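Local coordinates for myosin-2 (Saccharomyces cerevisiae, PDB 6IXO), which carries organelles and other cargo along actin cables as a class V myosin heavy chain, the present chain being its globular cargo-binding tail domain, at residues F117-I122 with S142-L147; Q80-I85 with K148-A153; V229-L234 with T280-H285; F208-Y213 with K272-T277; V51-R56 with Y395-L400. One frame throughout, in Å; residues are numbered along the deposited sequence. Where two conformers were deposited one is given.

In the fold
The five contacts lie along an elongated, all-helical cargo-binding tail. Interactions 1 and 2 share the long helix 134-180, which meets helix 97-124 in the first and helix 71-90 in the second; their centres are about 14 Å apart. Interactions 3 and 4, centres about 11 Å apart, alternate along the chain: interaction 4 joins helix 202-218 to the end of helix 254-273, interaction 3 joins helix 223-247 to the junction of helices 279-282 and 284-294. The centres of interactions 1 and 3 are about 38 Å apart. Interaction 5 brings residues 395-400 back to residues 51-56, spanning the other four. The tail is thus held by packing between helices near and distant in sequence, and by one long return of the chain.

Interaction 1. Residues F117-I122 with S142-L147; sequences FALNSI and SLVTEL
This is an apolar helix-helix contact in the helical bundle of the cargo-binding tail, where helix 97-124 and the long helix 134-180 run antiparallel as the two arms of a helical hairpin. The short segments 117-122 and 142-147 have their axes 9.8 Å apart and an angle of 153° between their directions. Val-144 is the shared element, with one methyl for each partner. Its CG1 lies 4.0 Å from CB of Leu-119, and the two side chains lie alongside one another, pointing opposite ways. Leu-119 has CG anti to the backbone N (chi1 -172°), which carries its methyls on past Val-144 to Thr-145. There CD1 lies 3.7 Å from Thr-145 OG1, a hydroxyl hydrogen-bonded to the carbonyl of Val-141 one turn earlier, so the leucine meets a polar atom that already has a partner. With an alanine at Leu-119, Val-144 CG1 and the Thr-145 side chain would probably lose the methyls packed against them, leaving a gap between the helices. Ile-122, which also packs on Tyr-137, Tyr-140 and Val-141, comes tip to tip with the other branch of Val-144: its CD1 stops 3.7 Å from Val-144 CG2.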
# COMPACT_ATOMS: atom_id res chain seq x y z
N PHE A 117 10.79 20.19 -7.36
CA PHE A 117 11.50 21.34 -6.82
C PHE A 117 12.46 21.89 -7.87
O PHE A 117 12.60 23.12 -8.03
CB PHE A 117 12.27 20.96 -5.55
CG PHE A 117 13.37 21.91 -5.20
CD1 PHE A 117 13.09 23.09 -4.54
CD2 PHE A 117 14.68 21.65 -5.56
CE1 PHE A 117 14.09 23.98 -4.22
CE2 PHE A 117 15.69 22.54 -5.25
CZ PHE A 117 15.39 23.71 -4.57
N ALA A 118 13.13 20.99 -8.60
CA ALA A 118 14.19 21.45 -9.54
C ALA A 118 13.54 22.15 -10.73
O ALA A 118 14.04 23.12 -11.25
CB ALA A 118 15.02 20.29 -10.00
N LEU A 119 12.41 21.62 -11.17
CA LEU A 119 11.68 22.20 -12.29
C LEU A 119 11.21 23.60 -11.95
O LEU A 119 11.39 24.55 -12.74
CB LEU A 119 10.49 21.30 -12.66
CG LEU A 119 9.75 21.70 -13.93
CD1 LEU A 119 10.72 21.93 -15.10
CD2 LEU A 119 8.71 20.63 -14.28
N ASN A 120 10.64 23.76 -10.76
CA ASN A 120 10.21 25.10 -10.35
C ASN A 120 11.38 26.04 -10.20
O ASN A 120 11.29 27.21 -10.55
CB ASN A 120 9.41 25.06 -9.05
CG ASN A 120 9.05 26.46 -8.56
OD1 ASN A 120 8.09 27.06 -9.03
ND2 ASN A 120 9.83 26.98 -7.62
N SER A 121 12.51 25.53 -9.71
CA SER A 121 13.69 26.36 -9.57
C SER A 121 14.24 26.81 -10.92
O SER A 121 14.74 27.95 -11.06
CB SER A 121 14.79 25.62 -8.80
OG SER A 121 15.99 26.39 -8.83
N ILE A 122 14.16 25.92 -11.90
CA ILE A 122 14.63 26.18 -13.25
C ILE A 122 13.76 27.23 -13.94
O ILE A 122 14.26 28.19 -14.54
CB ILE A 122 14.65 24.87 -14.08
CG1 ILE A 122 15.86 24.01 -13.69
CG2 ILE A 122 14.69 25.15 -15.57
CD1 ILE A 122 15.71 22.52 -14.05
N SER A 142 12.74 20.79 -21.05
CA SER A 142 11.97 19.70 -21.64
C SER A 142 12.36 18.35 -21.03
O SER A 142 11.52 17.51 -20.74
CB SER A 142 12.17 19.72 -23.16
OG SER A 142 11.36 18.73 -23.77
N LEU A 143 13.66 18.18 -20.81
CA LEU A 143 14.18 16.99 -20.14
C LEU A 143 13.68 16.84 -18.70
O LEU A 143 13.27 15.75 -18.28
CB LEU A 143 15.72 17.04 -20.14
CG LEU A 143 16.49 16.13 -19.16
CD1 LEU A 143 16.53 14.70 -19.64
CD2 LEU A 143 17.91 16.64 -18.94
N VAL A 144 13.72 17.92 -17.94
CA VAL A 144 13.33 17.84 -16.54
C VAL A 144 11.82 17.64 -16.46
O VAL A 144 11.31 16.94 -15.58
CB VAL A 144 13.75 19.11 -15.76
CG1 VAL A 144 13.29 19.02 -14.29
CG2 VAL A 144 15.25 19.27 -15.83
N THR A 145 11.09 18.26 -17.39
CA THR A 145 9.65 18.08 -17.40
C THR A 145 9.29 16.61 -17.66
O THR A 145 8.41 16.08 -17.01
CB THR A 145 9.00 18.96 -18.45
OG1 THR A 145 9.34 20.32 -18.17
CG2 THR A 145 7.48 18.79 -18.43
N GLU A 146 9.97 15.97 -18.60
CA GLU A 146 9.75 14.54 -18.88
C GLU A 146 10.15 13.70 -17.70
O GLU A 146 9.52 12.66 -17.41
CB GLU A 146 10.54 14.08 -20.11
CG GLU A 146 10.07 14.67 -21.41
CD GLU A 146 10.88 14.18 -22.59
OE1 GLU A 146 11.69 13.24 -22.39
OE2 GLU A 146 10.71 14.73 -23.70
N LEU A 147 11.19 14.14 -17.00
CA LEU A 147 11.65 13.37 -15.85
C LEU A 147 10.60 13.42 -14.72
O LEU A 147 10.31 12.40 -14.04
CB LEU A 147 13.01 13.88 -15.38
CG LEU A 147 13.47 13.16 -14.11
CD1 LEU A 147 13.60 11.66 -14.37
CD2 LEU A 147 14.78 13.75 -13.56

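Interaction 2. Residues Q80-I85 with K148-A153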
# COMPACT_ATOMS: atom_id res chain seq x y z
N GLN A 80 18.33 4.08 -16.31
CA GLN A 80 18.76 2.95 -15.49
C GLN A 80 18.13 2.96 -14.10
O GLN A 80 17.70 1.90 -13.59
CB GLN A 80 20.27 2.95 -15.33
CG GLN A 80 21.00 2.55 -16.58
CD GLN A 80 21.44 1.11 -16.54
OE1 GLN A 80 20.68 0.23 -16.13
NE2 GLN A 80 22.68 0.87 -16.94
N VAL A 81 18.09 4.14 -13.48
CA VAL A 81 17.51 4.27 -12.15
C VAL A 81 16.01 3.90 -12.21
O VAL A 81 15.53 3.12 -11.38
CB VAL A 81 17.69 5.71 -11.59
CG1 VAL A 81 16.71 5.96 -10.44
CG2 VAL A 81 19.10 5.88 -11.10
N LEU A 82 15.29 4.44 -13.18
CA LEU A 82 13.83 4.18 -13.24
C LEU A 82 13.53 2.67 -13.40
O LEU A 82 12.69 2.09 -12.68
CB LEU A 82 13.21 4.98 -14.39
CG LEU A 82 13.22 6.49 -14.19
CD1 LEU A 82 13.12 7.23 -15.51
CD2 LEU A 82 12.09 6.90 -13.30
N THR A 83 14.23 2.05 -14.35
CA THR A 83 14.07 0.64 -14.66
C THR A 83 14.38 -0.20 -13.44
O THR A 83 13.64 -1.14 -13.11
CB THR A 83 15.00 0.18 -15.82
OG1 THR A 83 14.71 0.94 -16.99
CG2 THR A 83 14.78 -1.31 -16.11
N THR A 84 15.49 0.12 -12.78
CA THR A 84 15.97 -0.71 -11.69
C THR A 84 15.03 -0.64 -10.50
O THR A 84 14.69 -1.66 -9.88
CB THR A 84 17.42 -0.32 -11.27
OG1 THR A 84 18.30 -0.54 -12.38
CG2 THR A 84 17.89 -1.16 -10.07
N ILE A 85 14.57 0.56 -10.17
CA ILE A 85 13.70 0.65 -9.00
C ILE A 85 12.42 -0.13 -9.26
O ILE A 85 11.97 -0.90 -8.42
CB ILE A 85 13.34 2.12 -8.66
CG1 ILE A 85 14.59 2.84 -8.07
CG2 ILE A 85 12.16 2.15 -7.68
CD1 ILE A 85 14.40 4.37 -7.81
N LYS A 148 9.99 14.59 -14.56
CA LYS A 148 8.85 14.71 -13.61
C LYS A 148 7.73 13.72 -13.95
O LYS A 148 7.25 12.95 -13.06
CB LYS A 148 8.32 16.15 -13.61
CG LYS A 148 7.03 16.36 -12.83
CD LYS A 148 6.65 17.85 -12.81
CE LYS A 148 5.27 18.11 -12.22
NZ LYS A 148 4.16 17.50 -13.01
N ASP A 149 7.31 13.70 -15.21
CA ASP A 149 6.33 12.67 -15.64
C ASP A 149 6.80 11.24 -15.41
O ASP A 149 6.01 10.38 -14.97
CB ASP A 149 6.00 12.82 -17.12
CG ASP A 149 5.15 14.04 -17.42
OD1 ASP A 149 4.55 14.62 -16.47
OD2 ASP A 149 5.06 14.40 -18.61
N ASP A 150 8.07 10.96 -15.71
CA ASP A 150 8.61 9.60 -15.49
C ASP A 150 8.58 9.20 -14.01
O ASP A 150 8.24 8.06 -13.67
CB ASP A 150 10.05 9.50 -16.03
CG ASP A 150 10.11 9.53 -17.59
OD1 ASP A 150 9.07 9.35 -18.24
OD2 ASP A 150 11.20 9.77 -18.13
N PHE A 151 8.93 10.11 -13.10
CA PHE A 151 8.84 9.75 -11.67
C PHE A 151 7.39 9.67 -11.17
O PHE A 151 7.09 8.86 -10.31
CB PHE A 151 9.65 10.75 -10.81
CG PHE A 151 11.11 10.39 -10.75
CD1 PHE A 151 11.50 9.12 -10.39
CD2 PHE A 151 12.08 11.30 -11.08
CE1 PHE A 151 12.82 8.75 -10.36
CE2 PHE A 151 13.43 10.93 -11.03
CZ PHE A 151 13.78 9.64 -10.70
N GLU A 152 6.51 10.49 -11.71
CA GLU A 152 5.11 10.35 -11.41
C GLU A 152 4.61 8.96 -11.82
O GLU A 152 3.93 8.26 -11.03
CB GLU A 152 4.34 11.45 -12.13
CG GLU A 152 2.82 11.37 -11.98
CD GLU A 152 2.12 12.49 -12.77
OE1 GLU A 152 1.80 13.54 -12.17
OE2 GLU A 152 1.90 12.32 -13.99
N ALA A 153 4.97 8.54 -13.03
CA ALA A 153 4.62 7.20 -13.51
C ALA A 153 5.26 6.12 -12.63
O ALA A 153 4.58 5.13 -12.26
CB ALA A 153 5.03 7.02 -15.00
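Leu-82 forks between two consecutive residues of helix 134-180, giving one methyl to Asp-150 and the other to Phe-151, and these three side chains make the whole of the close contact. CD2 of Leu-82 takes the aromatic partner: it lies 3.5 Å from Phe-151 CE1 and 3.7 Å from Phe-151 CD1, approaching the ring obliquely near these two carbons. The phenylalanine starts from a backbone position that does not aim its CB at the leucine, yet with CG anti to the carbonyl carbon (chi1 -84°) its ring extends across to helix 71-90. CD1 of Leu-82 takes the other partner, resting 3.9 Å from Asp-150 CB. The two side chains cross at about a right angle, and Asp-150 OD2 is 4.1 Å from the same methyl, so the acid contributes mainly its aliphatic carbon while its carboxylate stays at the exposed margin. No hydrogen bond links the segments; the leucine therefore joins them by van der Waals packing alone, between a buried ring and a solvent-facing acid. Among the neighbouring helices, Phe-151 also packs on Val-115 of helix 97-124, and Leu-82 on Leu-154 one turn farther along helix 134-180. Thr-84 of helix 71-90 instead touches Thr-28 and Leu-32 of helix 20-32, which places helix 71-90 between that helix and helix 134-180.

Interaction 3. Residues V229-L234 with T280-H285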
# COMPACT_ATOMS: atom_id res chain seq x y z
N VAL A 229 -4.02 2.96 1.62
CA VAL A 229 -3.57 1.59 1.54
C VAL A 229 -4.45 0.69 2.41
O VAL A 229 -4.94 -0.36 1.98
CB VAL A 229 -2.12 1.46 2.01
CG1 VAL A 229 -1.76 -0.04 2.24
CG2 VAL A 229 -1.18 2.15 0.98
N VAL A 230 -4.68 1.11 3.64
CA VAL A 230 -5.42 0.23 4.53
C VAL A 230 -6.90 0.13 4.19
O VAL A 230 -7.52 -0.95 4.29
CB VAL A 230 -5.23 0.70 6.01
CG1 VAL A 230 -6.18 -0.12 6.94
CG2 VAL A 230 -3.77 0.46 6.38
N THR A 231 -7.51 1.24 3.77
CA THR A 231 -8.91 1.23 3.32
C THR A 231 -9.09 0.28 2.14
O THR A 231 -10.07 -0.49 2.03
CB THR A 231 -9.34 2.67 2.93
OG1 THR A 231 -9.47 3.45 4.12
CG2 THR A 231 -10.68 2.64 2.20
N THR A 232 -8.14 0.36 1.20
CA THR A 232 -8.19 -0.56 0.03
C THR A 232 -8.09 -2.01 0.50
O THR A 232 -8.86 -2.88 0.08
CB THR A 232 -7.04 -0.27 -0.98
OG1 THR A 232 -7.20 1.05 -1.49
CG2 THR A 232 -7.06 -1.28 -2.16
N LEU A 233 -7.20 -2.27 1.44
CA LEU A 233 -7.02 -3.66 1.88
C LEU A 233 -8.19 -4.20 2.73
O LEU A 233 -8.57 -5.38 2.60
CB LEU A 233 -5.71 -3.80 2.67
CG LEU A 233 -4.46 -3.57 1.78
CD1 LEU A 233 -3.19 -3.64 2.62
CD2 LEU A 233 -4.35 -4.57 0.57
N LEU A 234 -8.74 -3.36 3.60
CA LEU A 234 -9.91 -3.75 4.40
C LEU A 234 -11.12 -4.05 3.52
O LEU A 234 -11.84 -5.04 3.73
CB LEU A 234 -10.27 -2.64 5.40
CG LEU A 234 -9.24 -2.45 6.50
CD1 LEU A 234 -9.57 -1.20 7.31
CD2 LEU A 234 -9.15 -3.71 7.42
N THR A 280 -14.92 0.57 10.22
CA THR A 280 -16.23 -0.06 10.37
C THR A 280 -16.94 -0.10 9.01
O THR A 280 -17.48 -1.14 8.61
CB THR A 280 -17.06 0.68 11.41
OG1 THR A 280 -16.42 0.51 12.67
CG2 THR A 280 -18.47 0.13 11.49
N GLU A 281 -16.88 1.00 8.26
CA GLU A 281 -17.53 1.05 6.94
C GLU A 281 -16.92 0.06 5.92
O GLU A 281 -17.65 -0.62 5.19
CB GLU A 281 -17.47 2.48 6.39
CG GLU A 281 -17.85 2.57 4.92
CD GLU A 281 -17.91 4.00 4.42
OE1 GLU A 281 -17.19 4.85 4.98
OE2 GLU A 281 -18.68 4.26 3.47
N CYS A 282 -15.59 -0.06 5.91
CA CYS A 282 -14.93 -1.04 5.05
C CYS A 282 -15.31 -2.51 5.35
O CYS A 282 -15.11 -3.36 4.49
CB CYS A 282 -13.42 -0.94 5.18
SG CYS A 282 -12.77 0.70 4.73
N LEU A 283 -15.79 -2.81 6.56
CA LEU A 283 -15.97 -4.24 6.92
C LEU A 283 -17.44 -4.58 7.06
O LEU A 283 -17.81 -5.60 7.65
CB LEU A 283 -15.24 -4.57 8.24
CG LEU A 283 -13.71 -4.37 8.24
CD1 LEU A 283 -13.16 -4.32 9.67
CD2 LEU A 283 -13.08 -5.48 7.43
N GLN A 284 -18.27 -3.71 6.52
CA GLN A 284 -19.69 -3.82 6.82
C GLN A 284 -20.31 -5.14 6.36
O GLN A 284 -21.26 -5.60 6.96
CB GLN A 284 -20.47 -2.65 6.20
CG GLN A 284 -20.67 -1.44 7.12
CD GLN A 284 -21.02 -1.80 8.57
OE1 GLN A 284 -22.14 -2.22 8.88
NE2 GLN A 284 -20.06 -1.61 9.47
N HIS A 285 -19.81 -5.74 5.28
CA HIS A 285 -20.48 -6.97 4.85
C HIS A 285 -20.20 -8.08 5.81
O HIS A 285 -21.08 -8.91 6.04
CB HIS A 285 -20.05 -7.38 3.44
CG HIS A 285 -20.36 -6.34 2.40
ND1 HIS A 285 -19.42 -5.43 1.95
CD2 HIS A 285 -21.52 -6.04 1.77
CE1 HIS A 285 -19.98 -4.63 1.06
NE2 HIS A 285 -21.25 -4.97 0.93
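Apolar packing joins Leu-234 and Thr-231 of helix 223-247 to Cys-282 and Leu-283, where the short helix 279-282 gives way to helix 284-294. The backbones come close here, with CA atoms of Leu-234 and Cys-282 5.7 Å apart, and Leu-234 CB meets Cys-282 CB at 3.6 Å. Cys-282 has SG anti to its carbonyl carbon (chi1 -59°), which swings the sulfur back along helix 223-247; in one of the two conformers of Thr-231, Cys-282 SG lies 3.8 Å from Thr-231 CG2. The Thr-231 hydroxyl is turned to its own helix and bonds to the carbonyl of His-227. Leu-283, at the N-cap position of helix 284-294, brings CD2 to 3.9 Å from the carbonyl O of Leu-234 and 4.3 Å from Leu-234 CD2. No hydrogen bond crosses between the segments. Within 280-285, Gln-284 NE2 donates to Thr-280 O at 2.8 Å with a fairly straight N-H (164°), from above the carbonyl plane, while Leu-283 N bonds to the same oxygen from the opposite face. Two donors thus grip Thr-280 O, the glutamine amide reaching back from the first turn of helix 284-294. Leu-234 also packs on Phe-209, Leu-267 and Cys-271, so the contact, in the DIL-domain part of the tail, lies where helix 223-247 also packs on helices 202-218 and 254-273.

Interaction 4. Residues F208-Y213 with K272-T277; sequences FFNSIY and KTHGLT. With SO4 (sulfate ion), chain B.
The Tyr-213 ring receives the edge of the His-274 imidazole on one face, and Phe-226 makes a further edge-to-face pair with the tyrosine. This is a T-shaped stack, with ring planes 89° apart and centroids 4.6 Å apart, at the surface of the helical cargo-binding tail; it joins helix 202-218 to the turn that follows helix 254-273. His-274 CD2 stands over the centre of the tyrosine ring, 3.6 Å from Tyr-213 CG and at nearly equal distances from the other ring carbons. Tyr-213 has CG anti to the backbone N, an orientation that carries its ring out to the histidine. The imidazole is held from several sides: it stacks on Trp-270, ND1 bonds to the Trp-270 carbonyl, and the sulfate lies at its edge. With a carbonyl at ND1 and a sulfate at NE2, the ring is probably protonated on both nitrogens and positively charged. Gly-275 has a positive phi, where a CB would run into the carbonyl O of His-274. Asn-210 comes in beside the imidazole with its amide plane 71° from the ring. Its OD1 accepts from Trp-270 NE1, and although it lies 3.4 Å from His-274 NE2, the angle is too poor for a hydrogen bond. The sulfate, probably from the crystallisation liquor, has that role instead: His-274 NE2 donates to its O4 at 2.6 Å, nearly straight at 170°.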
# COMPACT_ATOMS: atom_id res chain seq x y z
N PHE A 208 0.07 -8.24 10.32
CA PHE A 208 0.22 -7.71 8.97
C PHE A 208 -0.17 -6.24 8.86
O PHE A 208 0.58 -5.42 8.31
CB PHE A 208 -0.61 -8.60 8.01
CG PHE A 208 -0.72 -8.09 6.58
CD1 PHE A 208 0.07 -8.63 5.59
CD2 PHE A 208 -1.66 -7.11 6.23
CE1 PHE A 208 -0.07 -8.20 4.23
CE2 PHE A 208 -1.80 -6.69 4.91
CZ PHE A 208 -1.00 -7.23 3.91
N PHE A 209 -1.36 -5.90 9.35
CA PHE A 209 -1.76 -4.50 9.35
C PHE A 209 -0.90 -3.65 10.32
O PHE A 209 -0.54 -2.49 10.00
CB PHE A 209 -3.24 -4.36 9.72
CG PHE A 209 -4.15 -4.64 8.59
CD1 PHE A 209 -4.40 -3.67 7.62
CD2 PHE A 209 -4.74 -5.90 8.45
CE1 PHE A 209 -5.23 -3.94 6.53
CE2 PHE A 209 -5.58 -6.19 7.36
CZ PHE A 209 -5.82 -5.20 6.40
N ASN A 210 -0.53 -4.19 11.48
CA ASN A 210 0.41 -3.44 12.33
C ASN A 210 1.72 -3.09 11.64
O ASN A 210 2.32 -2.03 11.87
CB ASN A 210 0.75 -4.24 13.57
CG ASN A 210 -0.09 -3.84 14.72
OD1 ASN A 210 -0.28 -2.65 14.95
ND2 ASN A 210 -0.60 -4.82 15.45
N SER A 211 2.18 -4.02 10.82
CA SER A 211 3.45 -3.84 10.12
C SER A 211 3.31 -2.71 9.11
O SER A 211 4.20 -1.86 8.97
CB SER A 211 3.87 -5.15 9.46
OG SER A 211 5.10 -5.00 8.76
N ILE A 212 2.17 -2.66 8.42
CA ILE A 212 1.92 -1.52 7.53
C ILE A 212 1.92 -0.24 8.33
O ILE A 212 2.59 0.74 7.97
CB ILE A 212 0.62 -1.66 6.79
CG1 ILE A 212 0.71 -2.84 5.82
CG2 ILE A 212 0.31 -0.40 5.96
CD1 ILE A 212 -0.61 -3.17 5.16
N TYR A 213 1.18 -0.23 9.43
CA TYR A 213 1.13 0.97 10.26
C TYR A 213 2.50 1.46 10.72
O TYR A 213 2.85 2.66 10.56
CB TYR A 213 0.24 0.69 11.50
CG TYR A 213 0.23 1.85 12.49
CD1 TYR A 213 -0.65 2.90 12.33
CD2 TYR A 213 1.10 1.87 13.57
CE1 TYR A 213 -0.69 3.95 13.23
CE2 TYR A 213 1.07 2.92 14.49
CZ TYR A 213 0.18 3.95 14.31
OH TYR A 213 0.13 4.99 15.20
N LYS A 272 -9.72 1.35 14.96
CA LYS A 272 -10.02 2.43 15.86
C LYS A 272 -8.80 3.00 16.60
O LYS A 272 -8.78 4.17 16.93
CB LYS A 272 -11.09 1.99 16.89
CG LYS A 272 -12.46 1.78 16.29
CD LYS A 272 -13.44 1.33 17.37
CE LYS A 272 -14.62 0.56 16.79
NZ LYS A 272 -15.71 1.39 16.20
N THR A 273 -7.81 2.18 16.90
CA THR A 273 -6.69 2.73 17.64
C THR A 273 -5.53 3.11 16.73
O THR A 273 -4.49 3.56 17.21
CB THR A 273 -6.19 1.76 18.68
OG1 THR A 273 -6.07 0.46 18.09
CG2 THR A 273 -7.18 1.71 19.81
N HIS A 274 -5.72 2.93 15.43
CA HIS A 274 -4.62 3.17 14.48
C HIS A 274 -4.98 4.19 13.44
O HIS A 274 -4.51 4.12 12.31
CB HIS A 274 -4.20 1.85 13.84
CG HIS A 274 -3.44 0.99 14.79
ND1 HIS A 274 -4.07 0.19 15.72
CD2 HIS A 274 -2.12 0.92 15.05
CE1 HIS A 274 -3.15 -0.38 16.49
NE2 HIS A 274 -1.96 0.04 16.10
N GLY A 275 -5.82 5.14 13.81
CA GLY A 275 -6.01 6.31 12.98
C GLY A 275 -7.16 6.26 11.99
O GLY A 275 -7.45 7.24 11.32
N LEU A 276 -7.83 5.12 11.88
CA LEU A 276 -8.93 5.07 10.94
C LEU A 276 -10.25 5.34 11.63
O LEU A 276 -10.45 4.93 12.76
CB LEU A 276 -8.98 3.72 10.25
CG LEU A 276 -7.74 3.21 9.51
CD1 LEU A 276 -8.21 2.07 8.70
CD2 LEU A 276 -7.16 4.28 8.61
N THR A 277 -11.15 6.02 10.95
CA THR A 277 -12.48 6.22 11.50
C THR A 277 -13.50 5.53 10.60
O THR A 277 -14.69 5.47 10.92
CB THR A 277 -12.82 7.71 11.65
OG1 THR A 277 -12.39 8.40 10.47
CG2 THR A 277 -12.10 8.30 12.86
S SO4 B . 0.43 -1.20 18.44
O1 SO4 B . -0.82 -1.89 18.72
O2 SO4 B . 1.50 -2.18 18.23
O3 SO4 B . 0.77 -0.33 19.56
O4 SO4 B . 0.29 -0.40 17.24

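Interaction 5. Residues V51-R56 with Y395-L400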
# COMPACT_ATOMS: atom_id res chain seq x y z
N VAL A 51 16.09 6.69 5.99
CA VAL A 51 15.03 6.12 5.20
C VAL A 51 15.25 6.42 3.71
O VAL A 51 15.13 5.54 2.87
CB VAL A 51 13.65 6.65 5.63
CG1 VAL A 51 12.56 6.07 4.73
CG2 VAL A 51 13.39 6.28 7.10
N VAL A 52 15.57 7.66 3.39
CA VAL A 52 15.65 7.98 1.97
C VAL A 52 17.11 8.15 1.51
O VAL A 52 17.38 8.97 0.65
CB VAL A 52 14.80 9.25 1.65
CG1 VAL A 52 13.25 8.92 1.87
CG2 VAL A 52 15.24 10.46 2.48
N TYR A 53 18.03 7.34 2.05
CA TYR A 53 19.45 7.53 1.69
C TYR A 53 19.68 7.26 0.17
O TYR A 53 20.50 7.97 -0.45
CB TYR A 53 20.39 6.68 2.58
CG TYR A 53 20.32 5.19 2.32
CD1 TYR A 53 21.11 4.61 1.33
CD2 TYR A 53 19.45 4.36 3.06
CE1 TYR A 53 21.04 3.25 1.06
CE2 TYR A 53 19.39 2.99 2.80
CZ TYR A 53 20.18 2.44 1.80
OH TYR A 53 20.11 1.08 1.51
N PRO A 54 18.96 6.31 -0.46
CA PRO A 54 19.20 6.16 -1.90
C PRO A 54 18.74 7.36 -2.69
O PRO A 54 19.50 7.83 -3.54
CB PRO A 54 18.35 4.92 -2.27
CG PRO A 54 18.24 4.17 -1.00
CD PRO A 54 18.03 5.24 0.02
N ALA A 55 17.55 7.87 -2.40
CA ALA A 55 17.10 9.06 -3.11
C ALA A 55 18.08 10.24 -2.93
O ALA A 55 18.36 10.93 -3.91
CB ALA A 55 15.73 9.49 -2.66
N ARG A 56 18.58 10.47 -1.71
CA ARG A 56 19.42 11.65 -1.49
C ARG A 56 20.71 11.48 -2.27
O ARG A 56 21.22 12.43 -2.85
CB ARG A 56 19.73 11.85 0.02
CG ARG A 56 18.51 12.03 0.91
CD ARG A 56 18.07 13.47 0.99
NE ARG A 56 16.84 13.67 1.76
CZ ARG A 56 16.78 13.89 3.08
NH1 ARG A 56 15.60 14.06 3.68
NH2 ARG A 56 17.89 13.92 3.80
N TYR A 395 25.34 13.03 2.21
CA TYR A 395 25.54 11.88 3.09
C TYR A 395 25.37 10.54 2.40
O TYR A 395 24.45 10.36 1.62
CB TYR A 395 24.57 11.94 4.27
CG TYR A 395 24.42 10.64 5.04
CD1 TYR A 395 25.46 10.12 5.80
CD2 TYR A 395 23.21 9.96 5.04
CE1 TYR A 395 25.31 8.93 6.53
CE2 TYR A 395 23.05 8.78 5.77
CZ TYR A 395 24.10 8.27 6.51
OH TYR A 395 23.93 7.09 7.21
N ILE A 396 26.26 9.60 2.71
CA ILE A 396 26.17 8.24 2.19
C ILE A 396 26.60 7.25 3.28
O ILE A 396 27.69 7.36 3.80
CB ILE A 396 27.03 8.07 0.90
CG1 ILE A 396 27.40 6.61 0.68
CG2 ILE A 396 28.33 8.87 0.94
CD1 ILE A 396 28.22 6.44 -0.59
N PRO A 397 25.72 6.29 3.64
CA PRO A 397 25.93 5.38 4.77
C PRO A 397 27.23 4.57 4.75
O PRO A 397 27.95 4.59 3.77
CB PRO A 397 24.74 4.43 4.69
CG PRO A 397 23.67 5.23 4.03
CD PRO A 397 24.39 6.09 3.02
N ALA A 398 27.48 3.84 5.84
CA ALA A 398 28.79 3.27 6.15
C ALA A 398 28.95 1.84 5.69
O ALA A 398 30.03 1.42 5.28
CB ALA A 398 29.04 3.33 7.65
N TRP A 399 27.87 1.08 5.74
CA TRP A 399 27.95 -0.27 5.25
C TRP A 399 28.06 -0.27 3.71
O TRP A 399 28.39 -1.31 3.12
CB TRP A 399 26.75 -1.09 5.74
CG TRP A 399 25.46 -0.52 5.29
CD1 TRP A 399 24.70 0.42 5.92
CD2 TRP A 399 24.79 -0.84 4.08
NE1 TRP A 399 23.58 0.71 5.18
CE2 TRP A 399 23.61 -0.05 4.04
CE3 TRP A 399 25.06 -1.70 3.02
CZ2 TRP A 399 22.71 -0.11 2.98
CZ3 TRP A 399 24.15 -1.76 1.96
CH2 TRP A 399 23.00 -0.96 1.96
N LEU A 400 27.83 0.88 3.05
CA LEU A 400 27.86 0.86 1.60
C LEU A 400 29.29 0.73 1.08
O LEU A 400 30.23 1.24 1.67
CB LEU A 400 27.20 2.10 0.99
CG LEU A 400 25.67 2.12 1.04
CD1 LEU A 400 25.12 3.48 0.59
CD2 LEU A 400 25.06 0.98 0.19
O HOH W 1 22.06 9.56 1.49
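The Tyr-53 ring is the bump of this contact, pushed into a hollow formed by Pro-397, Trp-399 and Leu-400. The proline walls the inner end, its CG 3.8 Å from Tyr-53 CG and the two side chains crossing at about a right angle. Leu-400 closes in farther along, with CD1 4.1 Å from Tyr-53 CE1. At the outer end the indole presents its edge: Trp-399 CZ2 lies 3.2 Å from Tyr-53 OH, close to the indole plane. Tyr-53 adopts the crowded position, CG between the backbone N and the carbonyl carbon (chi1 71°), and this directs the ring outward from the first turn of helix 53-67. The hollow belongs to an irregular loop before helix 403-415, the last helix of the tail domain, which returns the end of the chain to its N-terminal part. Pro-397 also touches Ile-57, one turn on from Tyr-53. The phenol oxygen bonds to the backbone N of Glu-36. A serine in place of Tyr-53 would probably leave Pro-397 and the indole edge without the ring between them, and the Glu-36 N-H without its acceptor. Nearby, a water donates to Tyr-53 O at 3.0 Å; its second bond, to Tyr-395 O, is doubtful.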